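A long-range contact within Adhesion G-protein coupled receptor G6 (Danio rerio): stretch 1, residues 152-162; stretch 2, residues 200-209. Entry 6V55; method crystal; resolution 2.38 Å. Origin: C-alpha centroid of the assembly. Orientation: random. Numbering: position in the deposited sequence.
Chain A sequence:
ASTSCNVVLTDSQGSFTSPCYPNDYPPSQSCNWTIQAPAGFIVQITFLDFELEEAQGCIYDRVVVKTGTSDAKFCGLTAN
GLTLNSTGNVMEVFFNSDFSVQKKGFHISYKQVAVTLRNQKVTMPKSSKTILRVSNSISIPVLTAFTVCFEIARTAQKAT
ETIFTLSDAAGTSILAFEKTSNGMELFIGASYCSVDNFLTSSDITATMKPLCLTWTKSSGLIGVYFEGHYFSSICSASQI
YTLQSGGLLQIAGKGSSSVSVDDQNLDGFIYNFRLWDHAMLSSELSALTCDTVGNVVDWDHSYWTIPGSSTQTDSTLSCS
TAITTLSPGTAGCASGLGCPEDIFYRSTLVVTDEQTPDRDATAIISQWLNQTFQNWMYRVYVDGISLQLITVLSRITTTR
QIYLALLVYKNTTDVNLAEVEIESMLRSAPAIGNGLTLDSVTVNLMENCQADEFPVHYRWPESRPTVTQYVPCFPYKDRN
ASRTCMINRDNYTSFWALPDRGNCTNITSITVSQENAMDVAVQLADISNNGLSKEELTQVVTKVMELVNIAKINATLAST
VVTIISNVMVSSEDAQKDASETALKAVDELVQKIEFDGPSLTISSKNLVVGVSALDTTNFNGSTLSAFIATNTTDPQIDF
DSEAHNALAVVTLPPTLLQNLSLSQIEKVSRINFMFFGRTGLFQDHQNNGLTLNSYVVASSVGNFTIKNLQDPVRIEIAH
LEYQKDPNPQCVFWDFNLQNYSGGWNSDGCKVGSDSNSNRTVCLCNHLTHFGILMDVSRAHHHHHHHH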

# COMPACT_ATOMS: atom_id res chain seq x y z
N ILE A 152 20.06 26.41 -28.30
CA ILE A 152 19.42 26.34 -29.61
C ILE A 152 19.98 25.13 -30.36
O ILE A 152 21.13 24.73 -30.13
CB ILE A 152 19.62 27.68 -30.38
CG1 ILE A 152 18.70 27.80 -31.61
CG2 ILE A 152 21.06 27.93 -30.75
CD1 ILE A 152 17.23 27.62 -31.28
N ALA A 153 19.13 24.50 -31.18
CA ALA A 153 19.51 23.39 -32.04
C ALA A 153 18.51 23.25 -33.19
O ALA A 153 17.31 23.48 -33.02
CB ALA A 153 19.61 22.05 -31.28
N ARG A 154 19.00 22.85 -34.36
CA ARG A 154 18.17 22.93 -35.55
C ARG A 154 18.17 21.64 -36.37
O ARG A 154 19.05 20.78 -36.25
CB ARG A 154 18.60 24.08 -36.46
N THR A 155 17.14 21.54 -37.21
CA THR A 155 17.03 20.51 -38.24
C THR A 155 17.55 21.01 -39.59
O THR A 155 18.61 20.57 -40.05
CB THR A 155 15.57 20.02 -38.35
OG1 THR A 155 14.81 20.92 -39.17
CG2 THR A 155 14.92 19.91 -36.98
N ALA A 156 16.86 21.97 -40.20
CA ALA A 156 17.15 22.42 -41.56
C ALA A 156 17.83 23.79 -41.55
O ALA A 156 18.06 24.41 -40.50
CB ALA A 156 15.86 22.46 -42.39
N GLN A 157 18.18 24.26 -42.75
CA GLN A 157 18.82 25.55 -42.95
C GLN A 157 17.98 26.41 -43.88
O GLN A 157 17.22 25.90 -44.70
CB GLN A 157 20.23 25.39 -43.54
CG GLN A 157 21.06 24.31 -42.88
CD GLN A 157 22.19 24.88 -42.05
OE1 GLN A 157 22.63 26.02 -42.26
NE2 GLN A 157 22.67 24.10 -41.09
N LYS A 158 18.15 27.73 -43.74
CA LYS A 158 17.47 28.74 -44.54
C LYS A 158 18.29 30.02 -44.37
O LYS A 158 19.05 30.16 -43.41
CB LYS A 158 15.99 28.87 -44.09
CG LYS A 158 15.08 29.89 -44.82
CD LYS A 158 15.14 29.77 -46.34
CE LYS A 158 14.63 31.06 -47.01
NZ LYS A 158 15.61 32.20 -47.03
N ALA A 159 18.20 30.92 -45.36
CA ALA A 159 18.88 32.21 -45.26
C ALA A 159 18.23 33.12 -44.22
O ALA A 159 18.92 33.70 -43.38
CB ALA A 159 18.92 32.89 -46.62
N THR A 160 16.90 33.25 -44.26
CA THR A 160 16.16 34.09 -43.31
C THR A 160 15.38 33.19 -42.35
O THR A 160 14.49 32.45 -42.77
CB THR A 160 15.23 35.08 -44.01
OG1 THR A 160 14.15 34.37 -44.64
CG2 THR A 160 15.99 35.89 -45.07
N GLU A 161 15.73 33.26 -41.06
CA GLU A 161 15.10 32.49 -40.01
C GLU A 161 15.19 33.28 -38.71
O GLU A 161 16.16 34.00 -38.48
CB GLU A 161 15.76 31.10 -39.88
CG GLU A 161 17.29 31.07 -39.97
CD GLU A 161 17.84 29.64 -40.15
OE1 GLU A 161 17.05 28.67 -40.14
OE2 GLU A 161 19.07 29.47 -40.29
N THR A 162 14.16 33.17 -37.85
CA THR A 162 14.07 33.96 -36.62
C THR A 162 14.13 33.07 -35.38
O THR A 162 13.62 31.95 -35.38
CB THR A 162 12.77 34.77 -36.58
OG1 THR A 162 11.65 33.88 -36.52
CG2 THR A 162 12.64 35.65 -37.80
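Stretch 2 (200-209) TSSDITATMK

Stretch 2 runs antiparallel to the strand at the start of stretch 1, but it pairs with that strand as a sheet partner only at its very end. Most of residues 200-209 is irregular chain: Asp203 and Ile204 have positive psi values near 50°, Thr205 turns extended at -58/159, Ala206 folds back to -86/-1, and from Thr207 onward the chain stays extended until Lys209 forms an antiparallel bridge with Ile152. The two stretches together bury 568 Å².

In this hydrogen-bonded pair Ile152 CA and Lys209 CA lie 5.9 Å apart. Ile152 N donates to Lys209 O at 3.2 Å, and Lys209 N returns a weak bond to Ile152 O at 3.4 Å. Met208 CA also approaches Ile152 O at 3.5 Å in a CA-H...O contact, so one carbonyl receives two neighbouring groups of the opposing chain. Ile152, covered over 73 Å², is beta-branched and suits the extended backbone of a strand; its side chain lies on the same face of the sheet as that of Lys209. The lysine's end leads away from stretch 1 and forms a salt bridge within stretch 2, with Lys209 NZ 2.8 Å from Asp203 OD2.

Two residues further along the strand, Arg154 N donates to Thr205 O at 2.9 Å, the shortest hydrogen bond between the stretches. Between these two attachments the partner chain turns at Ala206, so the regular ladder is not continued. Ala153 lies beneath this turn, its CA 4.7 Å from the CA of Ala206. Ala153 CB points toward stretch 2 and lies 3.7 Å from Met208 CG, while Ala153 CA comes within 3.2 Å of Thr205 O. A methyl group suits so close a crossing, since it fills the gap while leaving the backbones near each other. Ala206 is equally small, and its CB packs 3.3 Å from Arg154 O. The turn is further tied by Thr207 N, which donates to Thr205 OG1 at 2.9 Å.

Ile204 covers the most surface, 113 Å², and is buried. Its CA-to-CB bond points sideways, but with chi1 p and chi2 t the end of the side chain comes nearer to stretch 1. Ile204 CD1 lies 3.3 Å from Ala156 O and 3.3 Å from Glu161 OE2, so this one methyl bridges the loop after the first strand and the strand that follows. A long, branched apolar side chain can both reach this site and fill it, even though oxygen atoms form part of its wall. Nearer the backbone, Ile204 CB is 3.7 Å from Arg154 CB, and Arg154 CB is 3.3 Å from Ile204 O; the arginine is modelled only to CB, so its 68 Å² of covered area describes the backbone and first side-chain carbon. Beyond Ile204 the contact thins out to Ser201, whose CB lies 4.3 Å from Glu161 OE2.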

# COMPACT_ATOMS: atom_id res chain seq x y z
N THR A 200 27.62 32.25 -36.40
CA THR A 200 26.74 32.33 -37.57
C THR A 200 26.00 31.01 -37.76
O THR A 200 26.18 30.05 -36.99
CB THR A 200 27.48 32.67 -38.86
OG1 THR A 200 26.54 32.71 -39.94
CG2 THR A 200 28.53 31.59 -39.15
N SER A 201 25.19 30.95 -38.83
CA SER A 201 24.23 29.88 -39.13
C SER A 201 24.89 28.57 -39.56
O SER A 201 24.17 27.62 -39.87
CB SER A 201 23.28 30.28 -40.26
OG SER A 201 22.92 31.64 -40.25
N SER A 202 26.23 28.50 -39.66
CA SER A 202 26.92 27.22 -39.77
C SER A 202 26.90 26.47 -38.45
O SER A 202 27.13 25.26 -38.44
CB SER A 202 28.37 27.41 -40.23
OG SER A 202 28.45 28.24 -41.39
N ASP A 203 26.65 27.18 -37.35
CA ASP A 203 26.39 26.55 -36.06
C ASP A 203 24.88 26.46 -35.74
O ASP A 203 24.46 26.81 -34.64
CB ASP A 203 27.14 27.32 -34.97
CG ASP A 203 27.64 26.41 -33.85
OD1 ASP A 203 26.83 25.64 -33.29
OD2 ASP A 203 28.86 26.47 -33.53
N ILE A 204 24.04 26.00 -36.68
CA ILE A 204 22.70 25.57 -36.30
C ILE A 204 22.68 24.04 -36.36
O ILE A 204 21.79 23.41 -36.95
CB ILE A 204 21.54 26.26 -37.09
CG1 ILE A 204 21.55 26.14 -38.61
CG2 ILE A 204 21.52 27.75 -36.80
CD1 ILE A 204 20.23 26.58 -39.22
N THR A 205 23.66 23.43 -35.67
CA THR A 205 23.75 21.99 -35.41
C THR A 205 22.52 21.46 -34.67
O THR A 205 21.79 22.19 -34.01
CB THR A 205 25.00 21.69 -34.58
OG1 THR A 205 24.92 20.36 -34.04
CG2 THR A 205 25.16 22.71 -33.43
N ALA A 206 22.30 20.14 -34.78
CA ALA A 206 21.22 19.50 -34.04
C ALA A 206 21.64 19.10 -32.63
O ALA A 206 20.81 18.54 -31.90
CB ALA A 206 20.70 18.29 -34.80
N THR A 207 22.90 19.33 -32.27
CA THR A 207 23.32 19.30 -30.87
C THR A 207 23.01 20.66 -30.24
O THR A 207 23.29 21.71 -30.84
CB THR A 207 24.81 18.98 -30.75
OG1 THR A 207 25.10 17.84 -31.55
CG2 THR A 207 25.21 18.68 -29.28
N MET A 208 22.42 20.64 -29.05
CA MET A 208 22.14 21.89 -28.36
C MET A 208 23.42 22.51 -27.82
O MET A 208 24.33 21.82 -27.35
CB MET A 208 21.19 21.67 -27.21
CG MET A 208 19.83 21.25 -27.63
SD MET A 208 18.72 21.88 -26.40
CE MET A 208 17.76 22.97 -27.40
N LYS A 209 23.47 23.84 -27.86
CA LYS A 209 24.58 24.55 -27.28
C LYS A 209 24.03 25.85 -26.71
O LYS A 209 23.12 26.46 -27.30
CB LYS A 209 25.69 24.84 -28.30
CG LYS A 209 26.98 24.04 -28.06
CD LYS A 209 28.12 24.56 -28.93
CE LYS A 209 27.82 24.34 -30.42
NZ LYS A 209 28.97 24.74 -31.30